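Long-range contacts in small heat shock protein hsp20 family (Sulfolobus solfataricus, PDB 4RZK), which probably binds unfolded proteins as a small heat shock chaperone, the chain here being its alpha-crystallin domain: residues 4-9 and 54-58; 19-23 and 60-64. All coordinates share one frame; numbering follows the deposited sequence.

How the contacts relate
Along the chain the segments alternate, 4-9, 19-23, 54-58 and 60-64, so the two contacts interlock in sequence. Both draw on strand 55-61 and its exit: contact 1 uses the start, contact 2 the end. Their centres lie about 20 Å apart, on opposite sides of the chain's centre. Contact 1 is an edge-to-edge pairing of neighbouring strands, 6-16 with 55-61, near the surface and beside the second subunit. Contact 2 is a buried packing of strand 19-25 against the end of strand 55-61 and the loop that follows it. Strand 6-16 lies between strands 55-61 and 19-25 in the sheet order, so contact 1 joins adjacent strands while contact 2 packs across the interior of the beta-sandwich.

Contact 1: residues 4-9 and 54-58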
loop_
_atom_site.group_PDB
_atom_site.type_symbol
_atom_site.label_atom_id
_atom_site.label_comp_id
_atom_site.label_asym_id
_atom_site.label_seq_id
_atom_site.Cartn_x
_atom_site.Cartn_y
_atom_site.Cartn_z
ATOM N N SER A 4 -17.003 2.109 -7.239
ATOM C CA SER A 4 -16.202 1.010 -6.761
ATOM C C SER A 4 -15.681 0.216 -7.917
ATOM O O SER A 4 -16.427 -0.152 -8.796
ATOM C CB SER A 4 -17.052 0.082 -5.906
ATOM O OG SER A 4 -17.762 0.792 -4.923
ATOM N N GLU A 5 -14.389 -0.040 -7.924
ATOM C CA GLU A 5 -13.829 -1.055 -8.779
ATOM C C GLU A 5 -12.921 -1.944 -7.964
ATOM O O GLU A 5 -12.033 -1.464 -7.300
ATOM C CB GLU A 5 -13.050 -0.419 -9.909
ATOM C CG GLU A 5 -12.816 -1.353 -11.067
ATOM C CD GLU A 5 -11.897 -0.757 -12.084
ATOM O OE1 GLU A 5 -11.313 0.293 -11.790
ATOM O OE2 GLU A 5 -11.750 -1.334 -13.165
ATOM N N GLU A 6 -13.129 -3.245 -8.035
ATOM C CA GLU A 6 -12.259 -4.188 -7.366
ATOM C C GLU A 6 -10.891 -4.172 -8.021
ATOM O O GLU A 6 -10.780 -4.002 -9.221
ATOM C CB GLU A 6 -12.861 -5.580 -7.444
ATOM C CG GLU A 6 -12.269 -6.579 -6.479
ATOM C CD GLU A 6 -13.263 -7.630 -6.059
ATOM O OE1 GLU A 6 -13.409 -8.620 -6.785
ATOM O OE2 GLU A 6 -13.894 -7.466 -5.007
ATOM N N ARG A 7 -9.848 -4.359 -7.229
ATOM C CA ARG A 7 -8.487 -4.270 -7.727
ATOM C C ARG A 7 -7.709 -5.508 -7.365
ATOM O O ARG A 7 -8.004 -6.154 -6.390
ATOM C CB ARG A 7 -7.783 -3.060 -7.122
ATOM C CG ARG A 7 -8.194 -1.728 -7.702
ATOM C CD ARG A 7 -7.810 -0.613 -6.765
ATOM N NE ARG A 7 -6.372 -0.544 -6.584
ATOM C CZ ARG A 7 -5.768 0.359 -5.836
ATOM N NH1 ARG A 7 -6.479 1.270 -5.216
ATOM N NH2 ARG A 7 -4.463 0.353 -5.718
ATOM N N GLU A 8 -6.687 -5.817 -8.136
ATOM C CA GLU A 8 -5.862 -6.950 -7.817
ATOM C C GLU A 8 -4.594 -6.436 -7.191
ATOM O O GLU A 8 -3.861 -5.687 -7.795
ATOM C CB GLU A 8 -5.547 -7.723 -9.077
ATOM C CG GLU A 8 -4.559 -8.840 -8.890
ATOM C CD GLU A 8 -4.493 -9.724 -10.099
ATOM O OE1 GLU A 8 -3.457 -9.750 -10.772
ATOM O OE2 GLU A 8 -5.494 -10.383 -10.385
ATOM N N PRO A 9 -4.355 -6.856 -5.963
ATOM C CA PRO A 9 -3.254 -6.360 -5.152
ATOM C C PRO A 9 -1.908 -6.820 -5.644
ATOM O O PRO A 9 -1.812 -7.881 -6.221
ATOM C CB PRO A 9 -3.536 -6.974 -3.784
ATOM C CG PRO A 9 -4.454 -8.104 -4.038
ATOM C CD PRO A 9 -5.290 -7.663 -5.177
ATOM N N ARG A 54 -11.465 1.481 -1.040
ATOM C CA ARG A 54 -10.726 0.497 -1.814
ATOM C C ARG A 54 -11.129 -0.942 -1.543
ATOM O O ARG A 54 -11.304 -1.324 -0.407
ATOM C CB ARG A 54 -9.232 0.688 -1.583
ATOM C CG ARG A 54 -8.627 1.715 -2.513
ATOM C CD ARG A 54 -7.322 2.258 -1.996
ATOM N NE ARG A 54 -7.518 3.466 -1.219
ATOM C CZ ARG A 54 -7.187 4.671 -1.639
ATOM N NH1 ARG A 54 -7.399 5.721 -0.874
ATOM N NH2 ARG A 54 -6.647 4.823 -2.827
ATOM N N GLN A 55 -11.280 -1.736 -2.595
ATOM C CA GLN A 55 -11.569 -3.151 -2.430
ATOM C C GLN A 55 -10.640 -4.055 -3.252
ATOM O O GLN A 55 -10.403 -3.784 -4.406
ATOM C CB GLN A 55 -13.051 -3.433 -2.706
ATOM C CG GLN A 55 -13.676 -2.666 -3.862
ATOM C CD GLN A 55 -14.051 -1.247 -3.517
ATOM O OE1 GLN A 55 -14.699 -0.991 -2.520
ATOM N NE2 GLN A 55 -13.641 -0.317 -4.352
ATOM N N TYR A 56 -10.105 -5.106 -2.643
ATOM C CA TYR A 56 -9.174 -5.992 -3.328
ATOM C C TYR A 56 -9.587 -7.442 -3.243
ATOM O O TYR A 56 -10.118 -7.873 -2.245
ATOM C CB TYR A 56 -7.771 -5.895 -2.742
ATOM C CG TYR A 56 -7.222 -4.519 -2.488
ATOM C CD1 TYR A 56 -6.260 -3.983 -3.309
ATOM C CD2 TYR A 56 -7.625 -3.784 -1.400
ATOM C CE1 TYR A 56 -5.738 -2.736 -3.071
ATOM C CE2 TYR A 56 -7.105 -2.541 -1.156
ATOM C CZ TYR A 56 -6.163 -2.024 -1.998
ATOM O OH TYR A 56 -5.635 -0.785 -1.761
ATOM N N TYR A 57 -9.332 -8.181 -4.311
ATOM C CA TYR A 57 -9.417 -9.627 -4.308
ATOM C C TYR A 57 -8.241 -10.194 -5.070
ATOM O O TYR A 57 -7.926 -9.728 -6.141
ATOM C CB TYR A 57 -10.731 -10.083 -4.930
ATOM C CG TYR A 57 -10.880 -11.567 -5.100
ATOM C CD1 TYR A 57 -11.551 -12.329 -4.165
ATOM C CD2 TYR A 57 -10.372 -12.205 -6.206
ATOM C CE1 TYR A 57 -11.697 -13.690 -4.326
ATOM C CE2 TYR A 57 -10.511 -13.561 -6.370
ATOM C CZ TYR A 57 -11.173 -14.294 -5.428
ATOM O OH TYR A 57 -11.302 -15.637 -5.606
ATOM N N LYS A 58 -7.588 -11.202 -4.516
ATOM C CA LYS A 58 -6.528 -11.888 -5.229
ATOM C C LYS A 58 -6.572 -13.374 -4.967
ATOM O O LYS A 58 -6.912 -13.801 -3.885
ATOM C CB LYS A 58 -5.166 -11.347 -4.825
ATOM C CG LYS A 58 -4.002 -12.088 -5.441
ATOM C CD LYS A 58 -3.671 -11.549 -6.813
ATOM C CE LYS A 58 -2.187 -11.627 -7.094
ATOM N NZ LYS A 58 -1.917 -11.832 -8.534
#
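Arg-7 and Tyr-56 form a parallel beta bridge with CA atoms 4.8 Å apart, bracketed by Arg-7 N donating to Gln-55 O (2.9 Å) and Tyr-57 N donating to Arg-7 O (3.2 Å). On the Arg-7 and Tyr-56 side of the sheet the two side chains run side by side, and a bend at chi3 (63°) sets one face of the Arg-7 guanidinium over Tyr-56 CE1, which lies 4.1 Å above that plane, the guanidinium and ring planes being 50° apart. Arg-54 lies alongside, its CD 3.5 Å from Arg-7 NH1. Both arginines form salt bridges to Glu-25 of the second subunit, whose carboxylate probably offsets their like charges, while Tyr-56 OH hydrogen-bonds to Pro-27 O. This short, weakly bonded pairing at the start of strand 6-16 belongs to the beta-sandwich of the alpha-crystallin domain; it sets Arg-7, with Arg-54 just before strand 55-61, at the dimer interface. Further along, Pro-9 CG meets Lys-58 CB. Bends beginning at chi2 (86°) carry the lysine across Glu-8, whose OE1 forms a salt bridge with Lys-58 NZ at 3.4 Å, the hydrogen bond within it weak. Replacing Lys-58 by an alanine would probably leave the Glu-8 carboxylate without this counter-charge and uncover Glu-8 CG, against which Lys-58 CD rests.

Contact 2: residues 19-23 and 60-64; sequences EIKVV and IDLPA
No polar bond joins Ile-20 and Val-22 to Ile-60, Leu-62 and Pro-63; the evidence for their association is entirely methyl and ring-carbon contact. Backbone hydrogen bonds run to other strands instead: Ile-20 with Leu-84, Val-22 with Ile-82 and Ile-60 with Leu-45. The closest approach is Ile-20 CD1 to Pro-63 CG, 3.6 Å, where the two side chains reach toward each other. The extended chi2 of Ile-20 (-170°) accounts for this, since it carries CD1 outward to the proline. The other branch, Ile-20 CG2, lies 4.3 Å from Leu-62 CD2. That same leucine methyl also receives Val-22 CG2 at 4.1 Å, the valine and leucine side chains crossing at about a right angle. CA separations of 8.4 Å for Ile-20 and Leu-62 and 9.0 Å for Val-22 and Ile-60 are too long for hydrogen-bonded neighbouring strands and fit face-to-face packing of two layers, as inside the immunoglobulin-like beta-sandwich of the alpha-crystallin domain. Val-22 uses both of its branches here: CG1, anti to the backbone N (chi1 176°), meets Ile-60 CD1 tip to tip at 4.2 Å, while CG2 turns to the leucine. Around them Val-13 and Leu-45 touch Val-22, and Leu-84 touches Leu-62, extending the apolar packing. Pro-63, by contrast, is exposed, and Glu-15 of strand 6-16 touches both it and Ile-20.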
loop_
_atom_site.group_PDB
_atom_site.type_symbol
_atom_site.label_atom_id
_atom_site.label_comp_id
_atom_site.label_asym_id
_atom_site.label_seq_id
_atom_site.Cartn_x
_atom_site.Cartn_y
_atom_site.Cartn_z
ATOM N N GLU A 19 8.333 -23.376 5.038
ATOM C CA GLU A 19 7.385 -22.283 4.896
ATOM C C GLU A 19 7.224 -21.759 3.482
ATOM O O GLU A 19 8.141 -21.818 2.678
ATOM C CB GLU A 19 7.774 -21.138 5.822
ATOM C CG GLU A 19 7.641 -21.462 7.296
ATOM C CD GLU A 19 8.304 -20.433 8.183
ATOM O OE1 GLU A 19 9.121 -19.643 7.681
ATOM O OE2 GLU A 19 8.005 -20.414 9.391
ATOM N N ILE A 20 6.038 -21.240 3.199
ATOM C CA ILE A 20 5.809 -20.393 2.049
ATOM C C ILE A 20 5.303 -19.066 2.578
ATOM O O ILE A 20 4.382 -19.023 3.368
ATOM C CB ILE A 20 4.742 -20.958 1.111
ATOM C CG1 ILE A 20 5.308 -22.086 0.267
ATOM C CG2 ILE A 20 4.237 -19.869 0.191
ATOM C CD1 ILE A 20 4.378 -22.517 -0.839
ATOM N N LYS A 21 5.908 -17.977 2.150
ATOM C CA LYS A 21 5.496 -16.691 2.644
ATOM C C LYS A 21 4.838 -15.970 1.511
ATOM O O LYS A 21 5.412 -15.849 0.446
ATOM C CB LYS A 21 6.682 -15.895 3.191
ATOM C CG LYS A 21 7.276 -16.463 4.470
ATOM C CD LYS A 21 8.461 -15.640 4.943
ATOM C CE LYS A 21 9.041 -16.195 6.233
ATOM N NZ LYS A 21 10.219 -15.411 6.696
ATOM N N VAL A 22 3.648 -15.436 1.742
ATOM C CA VAL A 22 2.972 -14.646 0.723
ATOM C C VAL A 22 2.802 -13.210 1.172
ATOM O O VAL A 22 2.330 -12.955 2.256
ATOM C CB VAL A 22 1.606 -15.230 0.358
ATOM C CG1 VAL A 22 0.894 -14.321 -0.621
ATOM C CG2 VAL A 22 1.773 -16.610 -0.235
ATOM N N VAL A 23 3.194 -12.274 0.325
ATOM C CA VAL A 23 3.127 -10.867 0.665
ATOM C C VAL A 23 2.167 -10.122 -0.241
ATOM O O VAL A 23 2.258 -10.222 -1.444
ATOM C CB VAL A 23 4.501 -10.215 0.544
ATOM C CG1 VAL A 23 4.379 -8.713 0.611
ATOM C CG2 VAL A 23 5.417 -10.723 1.630
ATOM N N ILE A 60 -4.045 -16.837 -5.493
ATOM C CA ILE A 60 -2.702 -17.248 -5.816
ATOM C C ILE A 60 -2.592 -18.742 -5.893
ATOM O O ILE A 60 -3.048 -19.439 -5.007
ATOM C CB ILE A 60 -1.721 -16.817 -4.733
ATOM C CG1 ILE A 60 -1.469 -15.317 -4.800
ATOM C CG2 ILE A 60 -0.428 -17.586 -4.884
ATOM C CD1 ILE A 60 -2.000 -14.574 -3.601
ATOM N N ASP A 61 -1.955 -19.230 -6.943
ATOM C CA ASP A 61 -1.686 -20.641 -7.050
ATOM C C ASP A 61 -0.346 -20.862 -6.407
ATOM O O ASP A 61 0.652 -20.329 -6.846
ATOM C CB ASP A 61 -1.629 -21.058 -8.511
ATOM C CG ASP A 61 -2.872 -20.675 -9.271
ATOM O OD1 ASP A 61 -3.889 -21.378 -9.146
ATOM O OD2 ASP A 61 -2.838 -19.668 -9.997
ATOM N N LEU A 62 -0.333 -21.655 -5.355
ATOM C CA LEU A 62 0.870 -21.927 -4.601
ATOM C C LEU A 62 1.773 -22.961 -5.247
ATOM O O LEU A 62 1.308 -23.859 -5.922
ATOM C CB LEU A 62 0.499 -22.339 -3.187
ATOM C CG LEU A 62 -0.314 -21.289 -2.442
ATOM C CD1 LEU A 62 -1.018 -21.897 -1.249
ATOM C CD2 LEU A 62 0.579 -20.146 -2.012
ATOM N N PRO A 63 3.069 -22.830 -5.019
ATOM C CA PRO A 63 4.054 -23.783 -5.521
ATOM C C PRO A 63 3.854 -25.166 -4.931
ATOM O O PRO A 63 4.119 -26.143 -5.604
ATOM C CB PRO A 63 5.389 -23.191 -5.076
ATOM C CG PRO A 63 5.069 -21.947 -4.321
ATOM C CD PRO A 63 3.690 -21.543 -4.713
ATOM N N ALA A 64 3.380 -25.244 -3.696
ATOM C CA ALA A 64 3.135 -26.532 -3.066
ATOM C C ALA A 64 1.875 -26.521 -2.227
ATOM O O ALA A 64 1.457 -25.484 -1.748
ATOM C CB ALA A 64 4.319 -26.931 -2.213
#